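Local coordinates for protein peroxisomal acyl-CoA oxidase 1A (Solanum lycopersicum, PDB 2FON) that probably oxidises fatty acyl-CoA esters as an FAD-dependent acyl-CoA oxidase of peroxisomal beta-oxidation, at residues B[347-361]-B[612-626]. Sequence-based numbering, arbitrary orientation.
With FAD (flavin-adenine dinucleotide), chain D.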
loop_
_atom_site.group_PDB
_atom_site.type_symbol
_atom_site.label_atom_id
_atom_site.label_comp_id
_atom_site.label_asym_id
_atom_site.label_seq_id
_atom_site.Cartn_x
_atom_site.Cartn_y
_atom_site.Cartn_z
ATOM N N LYS B 347 -20.282 7.523 7.462
ATOM C CA LYS B 347 -19.456 8.721 7.490
ATOM C C LYS B 347 -17.944 8.337 7.522
ATOM O O LYS B 347 -17.068 9.122 7.144
ATOM C CB LYS B 347 -19.960 9.631 8.638
ATOM C CG LYS B 347 -19.628 11.168 8.630
ATOM C CD LYS B 347 -20.176 11.994 7.457
ATOM C CE LYS B 347 -21.683 12.020 7.395
ATOM N NZ LYS B 347 -22.150 12.909 6.280
ATOM N N THR B 348 -17.644 7.108 7.904
ATOM C CA THR B 348 -16.266 6.648 7.882
ATOM C C THR B 348 -15.844 6.227 6.504
ATOM O O THR B 348 -14.692 6.492 6.093
ATOM C CB THR B 348 -16.000 5.495 8.824
ATOM O OG1 THR B 348 -17.034 4.522 8.713
ATOM C CG2 THR B 348 -15.951 5.984 10.249
ATOM N N GLN B 349 -16.750 5.560 5.788
ATOM C CA GLN B 349 -16.549 5.303 4.385
ATOM C C GLN B 349 -16.416 6.629 3.668
ATOM O O GLN B 349 -15.452 6.867 2.969
ATOM C CB GLN B 349 -17.688 4.501 3.798
ATOM C CG GLN B 349 -17.333 3.904 2.450
ATOM C CD GLN B 349 -16.649 2.598 2.569
ATOM O OE1 GLN B 349 -16.345 2.162 3.682
ATOM N NE2 GLN B 349 -16.431 1.918 1.435
ATOM N N GLN B 350 -17.339 7.537 3.881
ATOM C CA GLN B 350 -17.136 8.900 3.359
ATOM C C GLN B 350 -15.781 9.570 3.661
ATOM O O GLN B 350 -15.086 10.010 2.741
ATOM C CB GLN B 350 -18.302 9.775 3.729
ATOM C CG GLN B 350 -19.542 9.336 2.992
ATOM C CD GLN B 350 -20.757 9.895 3.647
ATOM O OE1 GLN B 350 -20.687 10.940 4.333
ATOM N NE2 GLN B 350 -21.903 9.204 3.472
ATOM N N ASN B 351 -15.364 9.555 4.921
ATOM C CA ASN B 351 -14.027 10.088 5.305
ATOM C C ASN B 351 -12.808 9.455 4.683
ATOM O O ASN B 351 -11.801 10.082 4.590
ATOM C CB ASN B 351 -13.811 10.073 6.823
ATOM C CG ASN B 351 -12.631 10.949 7.260
ATOM O OD1 ASN B 351 -12.407 12.052 6.738
ATOM N ND2 ASN B 351 -11.902 10.472 8.251
ATOM N N ARG B 352 -12.865 8.204 4.290
ATOM C CA ARG B 352 -11.733 7.683 3.551
ATOM C C ARG B 352 -11.923 7.826 2.049
ATOM O O ARG B 352 -10.949 8.000 1.351
ATOM C CB ARG B 352 -11.407 6.252 3.949
ATOM C CG ARG B 352 -11.931 5.848 5.346
ATOM C CD ARG B 352 -11.332 4.599 5.803
ATOM N NE ARG B 352 -12.219 3.452 5.792
ATOM C CZ ARG B 352 -11.917 2.248 5.275
ATOM N NH1 ARG B 352 -10.754 1.998 4.668
ATOM N NH2 ARG B 352 -12.789 1.262 5.374
ATOM N N LEU B 353 -13.155 7.833 1.543
ATOM C CA LEU B 353 -13.376 7.820 0.075
ATOM C C LEU B 353 -13.483 9.181 -0.621
ATOM O O LEU B 353 -12.742 9.451 -1.579
ATOM C CB LEU B 353 -14.573 6.968 -0.283
ATOM C CG LEU B 353 -14.998 6.971 -1.735
ATOM C CD1 LEU B 353 -14.183 5.962 -2.482
ATOM C CD2 LEU B 353 -16.483 6.645 -1.875
ATOM N N PHE B 354 -14.381 10.051 -0.138
ATOM C CA PHE B 354 -14.564 11.373 -0.730
ATOM C C PHE B 354 -13.311 12.272 -0.777
ATOM O O PHE B 354 -13.199 13.086 -1.660
ATOM C CB PHE B 354 -15.647 12.093 -0.020
ATOM C CG PHE B 354 -16.984 11.474 -0.181
ATOM C CD1 PHE B 354 -18.133 12.121 0.339
ATOM C CD2 PHE B 354 -17.138 10.257 -0.840
ATOM C CE1 PHE B 354 -19.386 11.550 0.173
ATOM C CE2 PHE B 354 -18.386 9.715 -0.999
ATOM C CZ PHE B 354 -19.505 10.347 -0.480
ATOM N N PRO B 355 -12.385 12.182 0.175
ATOM C CA PRO B 355 -11.190 12.973 -0.113
ATOM C C PRO B 355 -10.439 12.478 -1.353
ATOM O O PRO B 355 -9.702 13.264 -1.980
ATOM C CB PRO B 355 -10.288 12.745 1.110
ATOM C CG PRO B 355 -11.156 12.270 2.133
ATOM C CD PRO B 355 -12.320 11.541 1.493
ATOM N N LEU B 356 -10.603 11.194 -1.697
ATOM C CA LEU B 356 -9.849 10.629 -2.829
ATOM C C LEU B 356 -10.501 11.077 -4.120
ATOM O O LEU B 356 -9.818 11.442 -5.078
ATOM C CB LEU B 356 -9.694 9.103 -2.719
ATOM C CG LEU B 356 -8.844 8.701 -1.490
ATOM C CD1 LEU B 356 -8.705 7.214 -1.402
ATOM C CD2 LEU B 356 -7.450 9.373 -1.450
ATOM N N LEU B 357 -11.833 11.087 -4.117
ATOM C CA LEU B 357 -12.603 11.719 -5.172
ATOM C C LEU B 357 -12.196 13.189 -5.353
ATOM O O LEU B 357 -11.699 13.595 -6.420
ATOM C CB LEU B 357 -14.026 11.630 -4.755
ATOM C CG LEU B 357 -15.191 11.886 -5.676
ATOM C CD1 LEU B 357 -14.839 11.822 -7.143
ATOM C CD2 LEU B 357 -16.177 10.820 -5.290
ATOM N N ALA B 358 -12.366 13.982 -4.295
ATOM C CA ALA B 358 -11.870 15.346 -4.254
ATOM C C ALA B 358 -10.479 15.445 -4.816
ATOM O O ALA B 358 -10.237 16.323 -5.646
ATOM C CB ALA B 358 -11.884 15.870 -2.868
ATOM N N SER B 359 -9.559 14.569 -4.399
ATOM C CA SER B 359 -8.180 14.639 -4.910
ATOM C C SER B 359 -8.064 14.422 -6.447
ATOM O O SER B 359 -7.219 15.022 -7.100
ATOM C CB SER B 359 -7.275 13.639 -4.188
ATOM O OG SER B 359 -7.066 13.980 -2.825
ATOM N N ALA B 360 -8.911 13.572 -7.017
ATOM C CA ALA B 360 -8.843 13.300 -8.446
ATOM C C ALA B 360 -9.217 14.544 -9.223
ATOM O O ALA B 360 -8.587 14.858 -10.259
ATOM C CB ALA B 360 -9.763 12.174 -8.817
ATOM N N TYR B 361 -10.254 15.263 -8.753
ATOM C CA TYR B 361 -10.584 16.542 -9.400
ATOM C C TYR B 361 -9.471 17.586 -9.107
ATOM O O TYR B 361 -9.021 18.277 -10.018
ATOM C CB TYR B 361 -11.982 16.997 -9.045
ATOM C CG TYR B 361 -13.116 16.302 -9.791
ATOM C CD1 TYR B 361 -13.563 15.045 -9.429
ATOM C CD2 TYR B 361 -13.759 16.931 -10.847
ATOM C CE1 TYR B 361 -14.607 14.396 -10.124
ATOM C CE2 TYR B 361 -14.826 16.316 -11.550
ATOM C CZ TYR B 361 -15.240 15.044 -11.171
ATOM O OH TYR B 361 -16.286 14.449 -11.863
ATOM N N TYR B 612 -19.385 16.230 3.131
ATOM C CA TYR B 612 -19.624 14.830 2.871
ATOM C C TYR B 612 -21.134 14.592 2.629
ATOM O O TYR B 612 -21.517 13.963 1.654
ATOM C CB TYR B 612 -19.090 13.960 4.027
ATOM C CG TYR B 612 -17.583 13.875 4.231
ATOM C CD1 TYR B 612 -17.073 13.585 5.477
ATOM C CD2 TYR B 612 -16.681 14.054 3.196
ATOM C CE1 TYR B 612 -15.704 13.482 5.725
ATOM C CE2 TYR B 612 -15.288 13.967 3.420
ATOM C CZ TYR B 612 -14.813 13.684 4.714
ATOM O OH TYR B 612 -13.457 13.558 5.009
ATOM N N SER B 613 -21.984 15.110 3.499
ATOM C CA SER B 613 -23.437 14.900 3.359
ATOM C C SER B 613 -24.010 15.435 2.059
ATOM O O SER B 613 -24.943 14.862 1.532
ATOM C CB SER B 613 -24.209 15.534 4.506
ATOM O OG SER B 613 -23.989 14.802 5.687
ATOM N N GLN B 614 -23.466 16.547 1.559
ATOM C CA GLN B 614 -23.925 17.063 0.276
ATOM C C GLN B 614 -23.290 16.309 -0.884
ATOM O O GLN B 614 -23.963 16.005 -1.849
ATOM C CB GLN B 614 -23.781 18.586 0.133
ATOM C CG GLN B 614 -22.902 19.282 1.167
ATOM C CD GLN B 614 -23.177 20.812 1.272
ATOM O OE1 GLN B 614 -23.027 21.586 0.285
ATOM N NE2 GLN B 614 -23.559 21.247 2.470
ATOM N N LEU B 615 -22.012 15.974 -0.804
ATOM C CA LEU B 615 -21.432 15.185 -1.870
ATOM C C LEU B 615 -22.252 13.921 -2.057
ATOM O O LEU B 615 -22.704 13.690 -3.167
ATOM C CB LEU B 615 -19.953 14.841 -1.636
ATOM C CG LEU B 615 -19.245 14.364 -2.918
ATOM C CD1 LEU B 615 -19.134 15.448 -3.937
ATOM C CD2 LEU B 615 -17.870 13.927 -2.656
ATOM N N ARG B 616 -22.466 13.151 -0.978
ATOM C CA ARG B 616 -23.255 11.907 -0.984
ATOM C C ARG B 616 -24.218 11.667 -2.163
ATOM O O ARG B 616 -24.067 10.693 -2.906
ATOM C CB ARG B 616 -24.011 11.691 0.334
ATOM C CG ARG B 616 -24.923 10.494 0.299
ATOM C CD ARG B 616 -24.176 9.241 -0.130
ATOM N NE ARG B 616 -25.020 8.043 -0.147
ATOM C CZ ARG B 616 -25.591 7.482 -1.224
ATOM N NH1 ARG B 616 -25.429 8.002 -2.429
ATOM N NH2 ARG B 616 -26.317 6.372 -1.090
ATOM N N PRO B 617 -25.203 12.523 -2.350
ATOM C CA PRO B 617 -26.073 12.178 -3.448
ATOM C C PRO B 617 -25.380 12.143 -4.773
ATOM O O PRO B 617 -25.895 11.570 -5.674
ATOM C CB PRO B 617 -27.088 13.331 -3.477
ATOM C CG PRO B 617 -27.031 13.961 -2.099
ATOM C CD PRO B 617 -25.606 13.763 -1.666
ATOM N N ASN B 618 -24.230 12.761 -4.918
ATOM C CA ASN B 618 -23.622 12.920 -6.255
ATOM C C ASN B 618 -22.438 12.043 -6.595
ATOM O O ASN B 618 -22.032 11.971 -7.760
ATOM C CB ASN B 618 -23.228 14.401 -6.508
ATOM C CG ASN B 618 -24.408 15.344 -6.402
ATOM O OD1 ASN B 618 -25.065 15.699 -7.399
ATOM N ND2 ASN B 618 -24.704 15.730 -5.180
ATOM N N ALA B 619 -21.856 11.409 -5.587
ATOM C CA ALA B 619 -20.644 10.571 -5.775
ATOM C C ALA B 619 -20.662 9.677 -7.013
ATOM O O ALA B 619 -19.719 9.669 -7.774
ATOM C CB ALA B 619 -20.365 9.758 -4.550
ATOM N N VAL B 620 -21.747 8.949 -7.232
ATOM C CA VAL B 620 -21.789 8.043 -8.362
ATOM C C VAL B 620 -21.867 8.792 -9.706
ATOM O O VAL B 620 -21.310 8.347 -10.730
ATOM C CB VAL B 620 -22.913 7.010 -8.208
ATOM C CG1 VAL B 620 -23.101 6.290 -9.483
ATOM C CG2 VAL B 620 -22.564 5.967 -7.099
ATOM N N SER B 621 -22.526 9.938 -9.708
ATOM C CA SER B 621 -22.617 10.685 -10.931
ATOM C C SER B 621 -21.279 11.295 -11.213
ATOM O O SER B 621 -20.847 11.272 -12.370
ATOM C CB SER B 621 -23.721 11.741 -10.881
ATOM O OG SER B 621 -24.896 11.152 -10.352
ATOM N N LEU B 622 -20.591 11.791 -10.182
ATOM C CA LEU B 622 -19.263 12.402 -10.395
ATOM C C LEU B 622 -18.185 11.466 -10.850
ATOM O O LEU B 622 -17.175 11.914 -11.306
ATOM C CB LEU B 622 -18.734 13.101 -9.154
ATOM C CG LEU B 622 -19.476 14.320 -8.640
ATOM C CD1 LEU B 622 -19.172 14.584 -7.149
ATOM C CD2 LEU B 622 -19.131 15.507 -9.498
ATOM N N VAL B 623 -18.336 10.179 -10.650
ATOM C CA VAL B 623 -17.325 9.235 -11.156
ATOM C C VAL B 623 -17.796 8.662 -12.517
ATOM O O VAL B 623 -16.977 8.266 -13.369
ATOM C CB VAL B 623 -16.963 8.151 -10.134
ATOM C CG1 VAL B 623 -16.405 8.803 -8.864
ATOM C CG2 VAL B 623 -18.217 7.294 -9.770
ATOM N N ASP B 624 -19.112 8.675 -12.727
ATOM C CA ASP B 624 -19.646 8.513 -14.047
ATOM C C ASP B 624 -19.043 9.561 -14.979
ATOM O O ASP B 624 -19.037 9.306 -16.200
ATOM C CB ASP B 624 -21.196 8.601 -14.069
ATOM C CG ASP B 624 -21.910 7.367 -13.411
ATOM O OD1 ASP B 624 -21.321 6.275 -13.176
ATOM O OD2 ASP B 624 -23.102 7.500 -13.111
ATOM N N ALA B 625 -18.524 10.696 -14.453
ATOM C CA ALA B 625 -18.061 11.829 -15.338
ATOM C C ALA B 625 -16.712 11.554 -16.006
ATOM O O ALA B 625 -16.336 12.179 -16.994
ATOM C CB ALA B 625 -17.989 13.124 -14.587
ATOM N N PHE B 626 -15.969 10.611 -15.441
ATOM C CA PHE B 626 -14.664 10.195 -15.992
ATOM C C PHE B 626 -14.842 9.447 -17.330
ATOM O O PHE B 626 -13.879 9.208 -18.084
ATOM C CB PHE B 626 -13.974 9.247 -14.988
ATOM C CG PHE B 626 -13.808 9.805 -13.590
ATOM C CD1 PHE B 626 -13.591 11.142 -13.362
ATOM C CD2 PHE B 626 -13.772 8.963 -12.513
ATOM C CE1 PHE B 626 -13.381 11.603 -12.064
ATOM C CE2 PHE B 626 -13.542 9.435 -11.214
ATOM C CZ PHE B 626 -13.349 10.729 -10.997
HETATM P PA FAD D . -17.515 -5.243 4.550
HETATM O O1A FAD D . -17.995 -5.281 5.976
HETATM O O2A FAD D . -18.566 -5.537 3.476
HETATM O O5B FAD D . -16.891 -3.811 4.431
HETATM C C5B FAD D . -16.768 -3.214 3.163
HETATM C C4B FAD D . -16.513 -1.763 3.547
HETATM O O4B FAD D . -17.642 -1.292 4.262
HETATM C C3B FAD D . -15.308 -1.585 4.471
HETATM O O3B FAD D . -14.745 -0.382 4.103
HETATM C C2B FAD D . -15.917 -1.339 5.811
HETATM O O2B FAD D . -15.110 -0.530 6.605
HETATM C C1B FAD D . -17.219 -0.653 5.428
HETATM N N9A FAD D . -18.182 -0.931 6.486
HETATM C C8A FAD D . -18.901 -2.081 6.646
HETATM N N7A FAD D . -19.650 -1.914 7.764
HETATM C C5A FAD D . -19.432 -0.683 8.290
HETATM C C6A FAD D . -19.946 -0.002 9.397
HETATM N N6A FAD D . -20.833 -0.605 10.180
HETATM N N1A FAD D . -19.514 1.277 9.687
HETATM C C2A FAD D . -18.588 1.907 8.886
HETATM N N3A FAD D . -18.100 1.240 7.789
HETATM C C4A FAD D . -18.499 -0.043 7.498
HETATM N N1 FAD D . -14.136 -15.864 6.233
HETATM C C2 FAD D . -14.395 -17.112 6.791
HETATM O O2 FAD D . -15.488 -17.391 7.348
HETATM N N3 FAD D . -13.373 -18.038 6.788
HETATM C C4 FAD D . -12.163 -17.750 6.223
HETATM O O4 FAD D . -11.301 -18.630 6.210
HETATM C C4X FAD D . -11.928 -16.508 5.654
HETATM N N5 FAD D . -10.710 -16.224 5.040
HETATM C C5X FAD D . -10.465 -15.043 4.411
HETATM C C6 FAD D . -9.244 -14.889 3.824
HETATM C C7 FAD D . -8.941 -13.698 3.195
HETATM C C7M FAD D . -7.565 -13.581 2.571
HETATM C C8 FAD D . -9.913 -12.646 3.184
HETATM C C8M FAD D . -9.670 -11.331 2.507
HETATM C C9 FAD D . -11.146 -12.837 3.782
HETATM C C9A FAD D . -11.452 -14.066 4.396
HETATM N N10 FAD D . -12.705 -14.337 5.027
HETATM C C10 FAD D . -12.924 -15.560 5.654
HETATM C "C1'" FAD D . -13.815 -13.315 5.122
HETATM C "C2'" FAD D . -13.184 -12.294 6.063
HETATM O "O2'" FAD D . -12.903 -12.838 7.297
HETATM C "C3'" FAD D . -13.977 -11.103 6.494
HETATM O "O3'" FAD D . -15.026 -11.471 7.361
HETATM C "C4'" FAD D . -14.489 -10.253 5.373
HETATM O "O4'" FAD D . -13.444 -10.024 4.439
HETATM C "C5'" FAD D . -14.994 -8.981 6.067
HETATM O "O5'" FAD D . -14.906 -7.945 5.135
HETATM P P FAD D . -16.093 -7.658 4.121
HETATM O O1P FAD D . -15.698 -8.264 2.790
HETATM O O2P FAD D . -17.360 -8.199 4.800
HETATM O O3P FAD D . -16.156 -6.045 4.205
#
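With CG set opposite the carbonyl carbon (chi1 -68°), Tyr612 lays its ring across helix 347-380 as a knob among Gln350, Asn351, Phe354 and Pro355. One ring face lies over Gln350 O and Asn351 N, and its OH gives a hydrogen bond of 2.5 Å to Asn351 OD1, in the amide plane and on a lone pair. Phe354, with a similar first torsion (chi1 -65°), is wedged between two aliphatic groups: Leu615 CD2 makes a CH-pi contact 3.8 Å from the ring centroid, while Gln350 CG covers the opposite face. Lys347 bends at chi2 and chi3, and its NZ bridges Ser613 OG (2.7 Å) and Gln350 OE1 (3.1 Å) by hydrogen bonds; Gln350 NE2 bonds to Ile344 O. At the far end Tyr361 OH donates to Leu622 O, again on a lone pair, and Tyr361 CE1 meets Phe626 CE1 at 3.6 Å, the planes 39° apart; in between, Leu357 CD1 packs on Val623 CG1. Gln349 and Arg352 of the same helix reach the FAD ribose. Helices 297-328 and 389-417 pack against Leu353 and Leu356, helix 567-585 against Pro355 and Tyr361; the contact itself joins helix 347-380, of the C-alpha1 range, to C-terminal helices 598-615 and 619-624.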